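Local coordinates for heme-binding protein HutZ (Vibrio cholerae, PDB 3TGV) that binds heme with high efficiency and very probably degrades it to biliverdin, in its beta and delta forms, with release of iron, at residues P5-F10 with L133-F138; N29-P34 with A50-N55; V62-I67 with L82-V87. The protein carries 1 engineered substitution. All blocks are in the same frame, centred on the assembly; numbering follows the deposited sequence.

Contact 1 (P5-F10 with L133-F138)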
ATOM      1  N   PRO A   5       2.481  20.769 -12.703  1.00 33.52           N
ATOM      2  CA  PRO A   5       3.889  20.653 -12.295  1.00 31.90           C
ATOM      3  C   PRO A   5       4.082  19.914 -10.964  1.00 34.49           C
ATOM      4  O   PRO A   5       5.092  19.234 -10.772  1.00 32.07           O
ATOM      5  CB  PRO A   5       4.351  22.117 -12.183  1.00 35.10           C
ATOM      6  CG  PRO A   5       3.090  22.936 -12.144  1.00 35.23           C
ATOM      7  CD  PRO A   5       2.077  22.168 -12.929  1.00 32.69           C
ATOM      8  N   GLU A   6       3.126  20.027 -10.051  1.00 32.40           N
ATOM      9  CA  GLU A   6       3.262  19.338  -8.783  1.00 30.76           C
ATOM     10  C   GLU A   6       3.137  17.843  -8.997  1.00 33.46           C
ATOM     11  O   GLU A   6       3.891  17.057  -8.421  1.00 30.53           O
ATOM     12  CB  GLU A   6       2.238  19.812  -7.767  1.00 30.06           C
ATOM     13  CG  GLU A   6       2.502  19.257  -6.379  1.00 32.54           C
ATOM     14  CD  GLU A   6       1.671  19.954  -5.323  1.00 37.74           C
ATOM     15  OE1 GLU A   6       0.953  20.912  -5.684  1.00 34.24           O
ATOM     16  OE2 GLU A   6       1.741  19.554  -4.142  1.00 37.27           O
ATOM     17  N   ILE A   7       2.197  17.454  -9.849  1.00 29.94           N
ATOM     18  CA  ILE A   7       2.056  16.054 -10.201  1.00 28.23           C
ATOM     19  C   ILE A   7       3.343  15.514 -10.813  1.00 32.88           C
ATOM     20  O   ILE A   7       3.796  14.425 -10.462  1.00 27.17           O
ATOM     21  CB  ILE A   7       0.885  15.839 -11.145  1.00 30.17           C
ATOM     22  CG1 ILE A   7      -0.417  16.162 -10.399  1.00 31.01           C
ATOM     23  CG2 ILE A   7       0.891  14.415 -11.682  1.00 26.40           C
ATOM     24  CD1 ILE A   7      -1.643  16.154 -11.267  1.00 33.34           C
ATOM     25  N   LYS A   8       3.933  16.287 -11.717  1.00 31.71           N
ATOM     26  CA  LYS A   8       5.180  15.893 -12.352  1.00 31.78           C
ATOM     27  C   LYS A   8       6.276  15.704 -11.310  1.00 32.88           C
ATOM     28  O   LYS A   8       6.903  14.650 -11.257  1.00 32.47           O
ATOM     29  CB  LYS A   8       5.595  16.923 -13.401  1.00 37.48           C
ATOM     30  CG  LYS A   8       6.814  16.529 -14.226  1.00 34.12           C
ATOM     31  CD  LYS A   8       6.947  17.437 -15.433  1.00 41.30           C
ATOM     32  CE  LYS A   8       8.363  17.458 -15.975  1.00 51.27           C
ATOM     33  NZ  LYS A   8       8.808  16.119 -16.435  1.00 55.47           N
ATOM     34  N   GLU A   9       6.500  16.708 -10.469  1.00 32.89           N
ATOM     35  CA  GLU A   9       7.532  16.594  -9.445  1.00 35.16           C
ATOM     36  C   GLU A   9       7.340  15.350  -8.573  1.00 32.54           C
ATOM     37  O   GLU A   9       8.303  14.669  -8.234  1.00 30.98           O
ATOM     38  CB  GLU A   9       7.576  17.840  -8.570  1.00 32.91           C
ATOM     39  CG  GLU A   9       7.917  19.132  -9.327  1.00 49.53           C
ATOM     40  CD  GLU A   9       9.234  19.053 -10.109  1.00 59.62           C
ATOM     41  OE1 GLU A   9       9.285  18.350 -11.153  1.00 53.47           O
ATOM     42  OE2 GLU A   9      10.217  19.705  -9.677  1.00 68.80           O
ATOM     43  N   PHE A  10       6.093  15.071  -8.212  1.00 30.07           N
ATOM     44  CA  PHE A  10       5.753  13.935  -7.353  1.00 28.86           C
ATOM     45  C   PHE A  10       6.090  12.622  -8.041  1.00 28.17           C
ATOM     46  O   PHE A  10       6.706  11.748  -7.445  1.00 30.03           O
ATOM     47  CB  PHE A  10       4.259  13.997  -7.006  1.00 29.66           C
ATOM     48  CG  PHE A  10       3.791  12.969  -5.996  1.00 25.80           C
ATOM     49  CD1 PHE A  10       4.011  13.154  -4.636  1.00 25.89           C
ATOM     50  CD2 PHE A  10       3.068  11.858  -6.406  1.00 24.32           C
ATOM     51  CE1 PHE A  10       3.541  12.243  -3.702  1.00 24.18           C
ATOM     52  CE2 PHE A  10       2.602  10.928  -5.477  1.00 23.40           C
ATOM     53  CZ  PHE A  10       2.835  11.126  -4.123  1.00 25.10           C
ATOM     54  N   LEU A 133      -7.582   8.053 -13.158  1.00 25.74           N
ATOM     55  CA  LEU A 133      -6.577   8.400 -12.167  1.00 23.52           C
ATOM     56  C   LEU A 133      -7.215   9.264 -11.088  1.00 27.28           C
ATOM     57  O   LEU A 133      -7.986  10.190 -11.388  1.00 25.25           O
ATOM     58  CB  LEU A 133      -5.470   9.212 -12.844  1.00 22.88           C
ATOM     59  CG  LEU A 133      -4.051   9.328 -12.289  1.00 35.18           C
ATOM     60  CD1 LEU A 133      -3.604  10.764 -12.330  1.00 27.89           C
ATOM     61  CD2 LEU A 133      -3.852   8.725 -10.899  1.00 29.91           C
ATOM     62  N   PHE A 134      -6.881   8.984  -9.835  1.00 23.04           N
ATOM     63  CA  PHE A 134      -7.310   9.826  -8.729  1.00 24.37           C
ATOM     64  C   PHE A 134      -6.102  10.524  -8.133  1.00 28.19           C
ATOM     65  O   PHE A 134      -5.053   9.912  -7.912  1.00 24.18           O
ATOM     66  CB  PHE A 134      -8.020   9.003  -7.676  1.00 29.34           C
ATOM     67  CG  PHE A 134      -8.370   9.773  -6.431  1.00 31.44           C
ATOM     68  CD1 PHE A 134      -7.661   9.579  -5.257  1.00 34.73           C
ATOM     69  CD2 PHE A 134      -9.436  10.655  -6.421  1.00 31.99           C
ATOM     70  CE1 PHE A 134      -7.994  10.281  -4.099  1.00 32.38           C
ATOM     71  CE2 PHE A 134      -9.772  11.358  -5.278  1.00 30.34           C
ATOM     72  CZ  PHE A 134      -9.050  11.161  -4.109  1.00 32.57           C
ATOM     73  N   VAL A 135      -6.268  11.807  -7.862  1.00 23.54           N
ATOM     74  CA  VAL A 135      -5.186  12.653  -7.410  1.00 24.63           C
ATOM     75  C   VAL A 135      -5.644  13.367  -6.154  1.00 28.66           C
ATOM     76  O   VAL A 135      -6.687  14.019  -6.152  1.00 27.77           O
ATOM     77  CB  VAL A 135      -4.864  13.696  -8.489  1.00 26.73           C
ATOM     78  CG1 VAL A 135      -3.760  14.628  -8.037  1.00 30.91           C
ATOM     79  CG2 VAL A 135      -4.498  12.993  -9.791  1.00 28.26           C
ATOM     80  N   LYS A 136      -4.877  13.251  -5.081  1.00 22.63           N
ATOM     81  CA  LYS A 136      -5.266  13.905  -3.840  1.00 25.87           C
ATOM     82  C   LYS A 136      -4.104  14.691  -3.232  1.00 27.41           C
ATOM     83  O   LYS A 136      -2.990  14.169  -3.114  1.00 25.10           O
ATOM     84  CB  LYS A 136      -5.800  12.871  -2.847  1.00 26.14           C
ATOM     85  CG  LYS A 136      -6.143  13.440  -1.482  1.00 28.21           C
ATOM     86  CD  LYS A 136      -7.540  14.049  -1.458  1.00 33.46           C
ATOM     87  CE  LYS A 136      -7.938  14.466  -0.044  1.00 35.21           C
ATOM     88  NZ  LYS A 136      -7.849  15.945   0.119  1.00 40.13           N
ATOM     89  N   GLY A 137      -4.366  15.946  -2.874  1.00 24.30           N
ATOM     90  CA  GLY A 137      -3.399  16.783  -2.179  1.00 28.33           C
ATOM     91  C   GLY A 137      -2.485  17.642  -3.033  1.00 30.83           C
ATOM     92  O   GLY A 137      -1.465  18.140  -2.547  1.00 30.24           O
ATOM     93  N   PHE A 138      -2.837  17.809  -4.305  1.00 30.85           N
ATOM     94  CA  PHE A 138      -2.025  18.584  -5.246  1.00 28.84           C
ATOM     95  C   PHE A 138      -2.694  19.921  -5.617  1.00 32.38           C
ATOM     96  O   PHE A 138      -3.908  20.075  -5.478  1.00 27.65           O
ATOM     97  CB  PHE A 138      -1.797  17.779  -6.522  1.00 27.20           C
ATOM     98  CG  PHE A 138      -0.985  16.519  -6.325  1.00 25.97           C
ATOM     99  CD1 PHE A 138       0.341  16.473  -6.716  1.00 28.46           C
ATOM    100  CD2 PHE A 138      -1.555  15.384  -5.764  1.00 28.19           C
ATOM    101  CE1 PHE A 138       1.095  15.313  -6.546  1.00 32.00           C
ATOM    102  CE2 PHE A 138      -0.804  14.217  -5.588  1.00 24.55           C
ATOM    103  CZ  PHE A 138       0.517  14.189  -5.986  1.00 24.94           C
TER
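A T-shaped aromatic pair joins helix 3-13 to the turn after the short strand 134-136: Phe138 directs its ring edge at the face of Phe10, the centroids 5.0 Å apart and the planes at 89°. Phe138 CZ stands over the Phe10 ring, displaced toward its rim on the CG-CD2 side, and lies 3.5 Å from Phe10 CD2. Phe10 CB meets the Phe138 edge in its plane, 3.5 Å from CE1. One turn earlier in the helix, Glu6 has CG anti to its backbone N (chi1 -171°) and 3.5 Å from Phe138 CD1. Ile7 crosses the Phe138 ring at about a right angle; Ile7 CG1 lies 3.8 Å from Phe138 CD1, and Ile7 CD1 reaches Val135 CG1 at 4.2 Å. The Glu6 carboxylate lies beside the Phe138 backbone, its plane 56° from that of the ring. OE1 accepts the Gly139 N-H, while OE2 accepts a bond from His142, probably part of a C-terminal purification tag, and pairs with Lys80. The packing between the segments is thus apolar and aromatic, and the buried carboxylate, met by several donors, is probably kept ionised.

Contact 2 (N29-P34 with A50-N55); sequences NVSYAP and ARHARN
Ser31 OG and His52 ND1 share a 2.9 Å hydrogen bond, the direct polar link between strand 28-38 of the split-barrel sheet and the first turn of helix 51-58. The axes of the two short segments come within 9.0 Å at 111°, so the helix runs across the strand. His52 CG sits between the backbone N and the carbonyl carbon (chi1 55°), a crowded position, and the ring presents its ND1 edge to Ser31. Ser31 OG meets that edge near the ring plane, and Tyr32 O lies in the plane beside CE1, 3.7 Å away.

Asn29 works mainly through water. Its OD1 accepts a 3.0 Å bond from a water that in turn accepts the His52 backbone N-H at 3.1 Å. This amide lies in the first helical turn, just past the N-cap residue Ala50, where N-H groups have no earlier carbonyl of the helix to bind. The same water lies over one face of the His52 imidazole, offset toward its rim. The Asn29 amide plane is 74° from that ring. Its ND2 donates at 3.1 Å to a second water, which also accepts from Arg51 NH1. Arg51 NH1 also forms a salt bridge with Asp85 of the second subunit, so the contact borders the dimer interface. Tyr32, whose CB points away from the helix, bonds through OH to the backbone N of Arg79 of that subunit, whose side chain makes a cation-pi contact with the tyrosine ring. Deeper in the helix, Asn55 ND2 is hydrogen-bonded to Thr21 OG1 of the adjoining strand 16-22 and rests 3.7 Å from Asn29 CB.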
ATOM      1  N   ASN A  29      -3.790  -9.104  -1.895  1.00 23.88           N
ATOM      2  CA  ASN A  29      -2.478  -8.985  -1.280  1.00 23.10           C
ATOM      3  C   ASN A  29      -1.974  -7.554  -1.475  1.00 21.86           C
ATOM      4  O   ASN A  29      -2.147  -6.978  -2.546  1.00 22.12           O
ATOM      5  CB  ASN A  29      -1.523 -10.004  -1.891  1.00 22.60           C
ATOM      6  CG  ASN A  29      -0.125  -9.867  -1.369  1.00 22.16           C
ATOM      7  OD1 ASN A  29       0.738  -9.283  -2.025  1.00 24.38           O
ATOM      8  ND2 ASN A  29       0.118 -10.406  -0.177  1.00 21.35           N
ATOM      9  N   VAL A  30      -1.393  -6.971  -0.429  1.00 21.09           N
ATOM     10  CA  VAL A  30      -0.763  -5.661  -0.538  1.00 18.26           C
ATOM     11  C   VAL A  30       0.756  -5.807  -0.439  1.00 22.80           C
ATOM     12  O   VAL A  30       1.273  -6.639   0.323  1.00 20.35           O
ATOM     13  CB  VAL A  30      -1.282  -4.687   0.527  1.00 18.63           C
ATOM     14  CG1 VAL A  30      -0.802  -5.072   1.897  1.00 19.77           C
ATOM     15  CG2 VAL A  30      -0.864  -3.244   0.185  1.00 22.55           C
ATOM     16  N   SER A  31       1.471  -5.029  -1.235  1.00 23.75           N
ATOM     17  CA  SER A  31       2.917  -5.143  -1.317  1.00 24.06           C
ATOM     18  C   SER A  31       3.411  -3.831  -1.877  1.00 24.23           C
ATOM     19  O   SER A  31       2.609  -2.921  -2.112  1.00 21.74           O
ATOM     20  CB  SER A  31       3.299  -6.269  -2.279  1.00 28.38           C
ATOM     21  OG  SER A  31       2.759  -6.007  -3.566  1.00 28.00           O
ATOM     22  N   TYR A  32       4.718  -3.724  -2.096  1.00 21.97           N
ATOM     23  CA  TYR A  32       5.271  -2.559  -2.794  1.00 24.43           C
ATOM     24  C   TYR A  32       6.340  -3.006  -3.800  1.00 30.35           C
ATOM     25  O   TYR A  32       6.832  -4.133  -3.742  1.00 24.28           O
ATOM     26  CB  TYR A  32       5.889  -1.574  -1.804  1.00 25.46           C
ATOM     27  CG  TYR A  32       7.287  -1.985  -1.418  1.00 28.40           C
ATOM     28  CD1 TYR A  32       7.502  -3.033  -0.534  1.00 26.74           C
ATOM     29  CD2 TYR A  32       8.392  -1.348  -1.963  1.00 30.94           C
ATOM     30  CE1 TYR A  32       8.800  -3.442  -0.199  1.00 31.34           C
ATOM     31  CE2 TYR A  32       9.682  -1.739  -1.633  1.00 31.53           C
ATOM     32  CZ  TYR A  32       9.878  -2.778  -0.750  1.00 28.34           C
ATOM     33  OH  TYR A  32      11.165  -3.146  -0.428  1.00 36.69           O
ATOM     34  N   ALA A  33       6.700  -2.114  -4.711  1.00 27.99           N
ATOM     35  CA  ALA A  33       7.796  -2.367  -5.636  1.00 28.09           C
ATOM     36  C   ALA A  33       8.359  -1.047  -6.146  1.00 26.77           C
ATOM     37  O   ALA A  33       7.601  -0.156  -6.532  1.00 25.09           O
ATOM     38  CB  ALA A  33       7.311  -3.207  -6.804  1.00 27.42           C
ATOM     39  N   PRO A  34       9.692  -0.910  -6.137  1.00 28.86           N
ATOM     40  CA  PRO A  34      10.292   0.219  -6.857  1.00 25.45           C
ATOM     41  C   PRO A  34       9.829   0.145  -8.318  1.00 27.49           C
ATOM     42  O   PRO A  34       9.516  -0.947  -8.800  1.00 26.09           O
ATOM     43  CB  PRO A  34      11.801  -0.048  -6.738  1.00 29.00           C
ATOM     44  CG  PRO A  34      11.935  -0.835  -5.462  1.00 30.41           C
ATOM     45  CD  PRO A  34      10.682  -1.681  -5.361  1.00 27.53           C
ATOM     46  N   ALA A  50       7.539 -14.153  -4.165  1.00 32.37           N
ATOM     47  CA  ALA A  50       6.546 -13.381  -3.417  1.00 27.72           C
ATOM     48  C   ALA A  50       5.155 -13.495  -4.052  1.00 25.38           C
ATOM     49  O   ALA A  50       5.026 -13.754  -5.247  1.00 30.94           O
ATOM     50  CB  ALA A  50       6.983 -11.925  -3.332  1.00 34.66           C
ATOM     51  N   ARG A  51       4.115 -13.302  -3.253  1.00 26.57           N
ATOM     52  CA  ARG A  51       2.749 -13.443  -3.739  1.00 29.95           C
ATOM     53  C   ARG A  51       2.374 -12.491  -4.858  1.00 26.29           C
ATOM     54  O   ARG A  51       1.638 -12.875  -5.766  1.00 26.29           O
ATOM     55  CB  ARG A  51       1.755 -13.238  -2.613  1.00 30.72           C
ATOM     56  CG  ARG A  51       1.755 -14.337  -1.619  1.00 31.03           C
ATOM     57  CD  ARG A  51       0.555 -14.257  -0.705  1.00 34.54           C
ATOM     58  NE  ARG A  51       0.767 -15.156   0.419  1.00 37.91           N
ATOM     59  CZ  ARG A  51       0.137 -15.071   1.581  1.00 37.03           C
ATOM     60  NH1 ARG A  51      -0.767 -14.118   1.786  1.00 30.51           N
ATOM     61  NH2 ARG A  51       0.416 -15.945   2.538  1.00 36.42           N
ATOM     62  N   HIS A  52       2.835 -11.246  -4.793  1.00 24.62           N
ATOM     63  CA  HIS A  52       2.345 -10.272  -5.773  1.00 27.47           C
ATOM     64  C   HIS A  52       2.728 -10.662  -7.208  1.00 27.64           C
ATOM     65  O   HIS A  52       1.976 -10.419  -8.151  1.00 28.66           O
ATOM     66  CB  HIS A  52       2.783  -8.833  -5.437  1.00 26.00           C
ATOM     67  CG  HIS A  52       4.260  -8.666  -5.275  1.00 29.10           C
ATOM     68  ND1 HIS A  52       4.843  -7.455  -4.968  1.00 33.55           N
ATOM     69  CD2 HIS A  52       5.276  -9.556  -5.378  1.00 28.42           C
ATOM     70  CE1 HIS A  52       6.153  -7.610  -4.877  1.00 26.44           C
ATOM     71  NE2 HIS A  52       6.439  -8.874  -5.132  1.00 29.99           N
ATOM     72  N   ALA A  53       3.889 -11.288  -7.363  1.00 29.47           N
ATOM     73  CA  ALA A  53       4.335 -11.748  -8.674  1.00 27.93           C
ATOM     74  C   ALA A  53       3.529 -12.955  -9.154  1.00 29.32           C
ATOM     75  O   ALA A  53       3.167 -13.046 -10.324  1.00 29.21           O
ATOM     76  CB  ALA A  53       5.820 -12.071  -8.643  1.00 28.24           C
ATOM     77  N   ARG A  54       3.250 -13.888  -8.255  1.00 29.22           N
ATOM     78  CA  ARG A  54       2.419 -15.028  -8.607  1.00 28.08           C
ATOM     79  C   ARG A  54       0.973 -14.608  -8.860  1.00 29.17           C
ATOM     80  O   ARG A  54       0.284 -15.174  -9.711  1.00 28.51           O
ATOM     81  CB  ARG A  54       2.488 -16.095  -7.520  1.00 28.03           C
ATOM     82  CG  ARG A  54       3.777 -16.914  -7.542  1.00 29.50           C
ATOM     83  CD  ARG A  54       3.824 -17.881  -6.369  1.00 31.08           C
ATOM     84  NE  ARG A  54       4.327 -17.262  -5.146  1.00 29.31           N
ATOM     85  CZ  ARG A  54       3.669 -17.236  -3.990  1.00 24.20           C
ATOM     86  NH1 ARG A  54       2.471 -17.798  -3.893  1.00 30.41           N
ATOM     87  NH2 ARG A  54       4.212 -16.662  -2.925  1.00 28.64           N
ATOM     88  N   ASN A  55       0.509 -13.608  -8.123  1.00 28.29           N
ATOM     89  CA  ASN A  55      -0.818 -13.042  -8.376  1.00 28.16           C
ATOM     90  C   ASN A  55      -0.923 -12.378  -9.743  1.00 29.92           C
ATOM     91  O   ASN A  55      -1.846 -12.661 -10.494  1.00 30.63           O
ATOM     92  CB  ASN A  55      -1.221 -12.056  -7.283  1.00 24.38           C
ATOM     93  CG  ASN A  55      -1.575 -12.744  -5.995  1.00 26.53           C
ATOM     94  OD1 ASN A  55      -1.557 -13.959  -5.915  1.00 25.39           O
ATOM     95  ND2 ASN A  55      -1.888 -11.970  -4.971  1.00 23.85           N
TER
HETATM   96  O   HOH W   1       3.605 -10.098  -2.071  1.00 27.89           O
HETATM   97  O   HOH W   2      -2.395 -12.186   0.467  1.00 32.34           O

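Contact 3 (V62-I67 with L82-V87); sequences VSIMMI and LTFDAV
Ile64 lies over the face of the Phe84 ring, its CB 4.0 Å from the centroid and 14° off the ring normal, a CH-pi contact. Phe84 CG lies between the backbone N and the carbonyl carbon (chi1 58°), on the side of the neighbouring strand. The Ile64 branches reach beyond the rim, CG2 3.6 Å from Phe84 CZ and CD1 3.5 Å from Phe84 CE2. Ile64 CD1 also touches Ala86 CB at 3.7 Å. On the same sheet face Met66 and Leu82 lie side by side, pointing the same way, Met66 SD 4.2 Å from Leu82 CD1; Phe10 of helix 3-13 packs on both. Between the strands, three hydrogen-bonded pairs, Val62-Ala86, Ile64-Phe84 and Met66-Leu82, supply six backbone bonds. Ser63, Met65, Thr83 and Asp85 occupy the other face. There Ser63 OG donates to Asp85 OD1 at 3.1 Å, meeting it nearly along the C-O axis, and also takes the Val30 N-H of the second subunit. The serine hydroxyl therefore ties its own strand pair to the partner chain. Regular antiparallel pairing with an apolar face and a face turned to the other subunit fits the dimeric split barrel of the FMN-binding clan.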
ATOM      1  N   VAL A  62      -4.391  -5.062 -11.090  1.00 29.52           N
ATOM      2  CA  VAL A  62      -3.693  -4.458  -9.970  1.00 30.58           C
ATOM      3  C   VAL A  62      -4.321  -3.114  -9.658  1.00 24.80           C
ATOM      4  O   VAL A  62      -4.732  -2.402 -10.560  1.00 28.45           O
ATOM      5  CB  VAL A  62      -2.258  -4.095 -10.338  1.00 28.71           C
ATOM      6  CG1 VAL A  62      -1.355  -4.273  -9.138  1.00 25.75           C
ATOM      7  CG2 VAL A  62      -1.802  -4.898 -11.520  1.00 38.68           C
ATOM      8  N   SER A  63      -4.359  -2.763  -8.382  1.00 23.78           N
ATOM      9  CA  SER A  63      -4.642  -1.398  -7.984  1.00 25.73           C
ATOM     10  C   SER A  63      -3.311  -0.794  -7.523  1.00 24.74           C
ATOM     11  O   SER A  63      -2.595  -1.392  -6.714  1.00 22.26           O
ATOM     12  CB  SER A  63      -5.725  -1.362  -6.898  1.00 23.18           C
ATOM     13  OG  SER A  63      -6.009  -0.040  -6.462  1.00 24.59           O
ATOM     14  N   ILE A  64      -2.961   0.368  -8.074  1.00 21.50           N
ATOM     15  CA  ILE A  64      -1.653   0.987  -7.834  1.00 23.41           C
ATOM     16  C   ILE A  64      -1.760   2.311  -7.073  1.00 25.68           C
ATOM     17  O   ILE A  64      -2.657   3.121  -7.331  1.00 22.85           O
ATOM     18  CB  ILE A  64      -0.938   1.262  -9.162  1.00 26.08           C
ATOM     19  CG1 ILE A  64      -0.617  -0.054  -9.874  1.00 26.24           C
ATOM     20  CG2 ILE A  64       0.331   2.090  -8.935  1.00 22.63           C
ATOM     21  CD1 ILE A  64      -0.272   0.114 -11.331  1.00 28.90           C
ATOM     22  N   MET A  65      -0.854   2.532  -6.131  1.00 21.40           N
ATOM     23  CA  MET A  65      -0.823   3.797  -5.399  1.00 23.82           C
ATOM     24  C   MET A  65       0.598   4.313  -5.216  1.00 26.84           C
ATOM     25  O   MET A  65       1.511   3.567  -4.835  1.00 24.15           O
ATOM     26  CB  MET A  65      -1.517   3.664  -4.040  1.00 23.60           C
ATOM     27  CG  MET A  65      -1.443   4.917  -3.190  1.00 30.15           C
ATOM     28  SD  MET A  65      -2.445   4.836  -1.687  1.00 31.86           S
ATOM     29  CE  MET A  65      -1.644   3.471  -0.854  1.00 28.42           C
ATOM     30  N   MET A  66       0.771   5.592  -5.505  1.00 22.32           N
ATOM     31  CA  MET A  66       2.019   6.296  -5.272  1.00 24.78           C
ATOM     32  C   MET A  66       1.697   7.318  -4.175  1.00 25.68           C
ATOM     33  O   MET A  66       0.785   8.135  -4.330  1.00 23.58           O
ATOM     34  CB  MET A  66       2.437   6.970  -6.580  1.00 26.54           C
ATOM     35  CG  MET A  66       3.818   7.583  -6.634  1.00 29.86           C
ATOM     36  SD  MET A  66       4.066   8.439  -8.223  1.00 33.93           S
ATOM     37  CE  MET A  66       3.639   7.149  -9.371  1.00 19.63           C
ATOM     38  N   ILE A  67       2.408   7.256  -3.053  1.00 21.34           N
ATOM     39  CA  ILE A  67       2.016   8.017  -1.865  1.00 25.12           C
ATOM     40  C   ILE A  67       3.185   8.661  -1.104  1.00 26.74           C
ATOM     41  O   ILE A  67       4.283   8.087  -1.024  1.00 26.11           O
ATOM     42  CB  ILE A  67       1.191   7.123  -0.894  1.00 24.22           C
ATOM     43  CG1 ILE A  67       0.659   7.951   0.273  1.00 26.02           C
ATOM     44  CG2 ILE A  67       2.029   5.907  -0.412  1.00 23.49           C
ATOM     45  CD1 ILE A  67      -0.486   7.288   1.000  1.00 25.20           C
ATOM     46  N   LEU A  82      -1.449   9.515  -5.552  1.00 23.20           N
ATOM     47  CA  LEU A  82      -2.011   9.240  -6.871  1.00 22.09           C
ATOM     48  C   LEU A  82      -2.420   7.782  -6.877  1.00 25.10           C
ATOM     49  O   LEU A  82      -1.628   6.924  -6.492  1.00 25.40           O
ATOM     50  CB  LEU A  82      -0.948   9.403  -7.955  1.00 22.39           C
ATOM     51  CG  LEU A  82      -0.308  10.771  -8.197  1.00 24.82           C
ATOM     52  CD1 LEU A  82       0.703  10.671  -9.310  1.00 26.68           C
ATOM     53  CD2 LEU A  82      -1.372  11.834  -8.516  1.00 25.09           C
ATOM     54  N   THR A  83      -3.632   7.477  -7.321  1.00 25.08           N
ATOM     55  CA  THR A  83      -4.083   6.083  -7.342  1.00 26.35           C
ATOM     56  C   THR A  83      -4.762   5.768  -8.672  1.00 31.61           C
ATOM     57  O   THR A  83      -5.468   6.617  -9.247  1.00 27.73           O
ATOM     58  CB  THR A  83      -5.054   5.790  -6.176  1.00 32.95           C
ATOM     59  OG1 THR A  83      -4.482   6.250  -4.945  1.00 35.07           O
ATOM     60  CG2 THR A  83      -5.312   4.293  -6.053  1.00 31.79           C
ATOM     61  N   PHE A  84      -4.543   4.555  -9.161  1.00 23.39           N
ATOM     62  CA  PHE A  84      -5.164   4.102 -10.400  1.00 25.28           C
ATOM     63  C   PHE A  84      -5.117   2.586 -10.486  1.00 28.76           C
ATOM     64  O   PHE A  84      -4.266   1.954  -9.859  1.00 26.85           O
ATOM     65  CB  PHE A  84      -4.486   4.727 -11.625  1.00 25.94           C
ATOM     66  CG  PHE A  84      -3.009   4.439 -11.740  1.00 30.20           C
ATOM     67  CD1 PHE A  84      -2.087   5.179 -11.022  1.00 30.46           C
ATOM     68  CD2 PHE A  84      -2.542   3.451 -12.601  1.00 28.52           C
ATOM     69  CE1 PHE A  84      -0.723   4.924 -11.130  1.00 28.68           C
ATOM     70  CE2 PHE A  84      -1.169   3.190 -12.717  1.00 27.84           C
ATOM     71  CZ  PHE A  84      -0.267   3.935 -11.983  1.00 30.10           C
ATOM     72  N   ASP A  85      -6.045   2.008 -11.241  1.00 27.55           N
ATOM     73  CA  ASP A  85      -6.050   0.574 -11.490  1.00 28.54           C
ATOM     74  C   ASP A  85      -5.375   0.330 -12.821  1.00 32.58           C
ATOM     75  O   ASP A  85      -5.305   1.240 -13.647  1.00 29.81           O
ATOM     76  CB  ASP A  85      -7.474   0.020 -11.507  1.00 35.59           C
ATOM     77  CG  ASP A  85      -8.159   0.124 -10.152  1.00 36.37           C
ATOM     78  OD1 ASP A  85      -7.472   0.398  -9.140  1.00 32.83           O
ATOM     79  OD2 ASP A  85      -9.394  -0.064 -10.097  1.00 42.41           O
ATOM     80  N   ALA A  86      -4.869  -0.889 -13.021  1.00 29.05           N
ATOM     81  CA  ALA A  86      -4.087  -1.221 -14.207  1.00 29.90           C
ATOM     82  C   ALA A  86      -4.238  -2.683 -14.624  1.00 31.95           C
ATOM     83  O   ALA A  86      -4.779  -3.495 -13.891  1.00 28.16           O
ATOM     84  CB  ALA A  86      -2.611  -0.893 -13.975  1.00 28.45           C
ATOM     85  N   VAL A  87      -3.752  -3.000 -15.819  1.00 33.93           N
ATOM     86  CA  VAL A  87      -3.706  -4.372 -16.304  1.00 35.74           C
ATOM     87  C   VAL A  87      -2.255  -4.797 -16.414  1.00 33.10           C
ATOM     88  O   VAL A  87      -1.455  -4.113 -17.051  1.00 35.90           O
ATOM     89  CB  VAL A  87      -4.349  -4.504 -17.688  1.00 37.29           C
ATOM     90  CG1 VAL A  87      -4.232  -5.948 -18.185  1.00 37.85           C
ATOM     91  CG2 VAL A  87      -5.794  -4.052 -17.636  1.00 41.89           C
TER

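How the contacts relate
All three contacts involve one curled antiparallel sheet. Contacts 1 and 3 touch, their centres 13 Å apart: strand 134-136 pairs with strand 81-91, where Phe134 N probably bonds Thr83 O, and Val135 packs on Leu82. Contact 2 lies on the other side of the chain's centre from contact 1, about 24 Å away between centres, and 13 Å from contact 3. Along the chain, contact 2 closes before contact 3 opens, with helix 51-58 leading into strand 61-67, and contact 1 spans both by bringing the N-terminal helix to the chain's last strand. Contacts 2 and 3 both face the second subunit, so the dimer combines them across its interface.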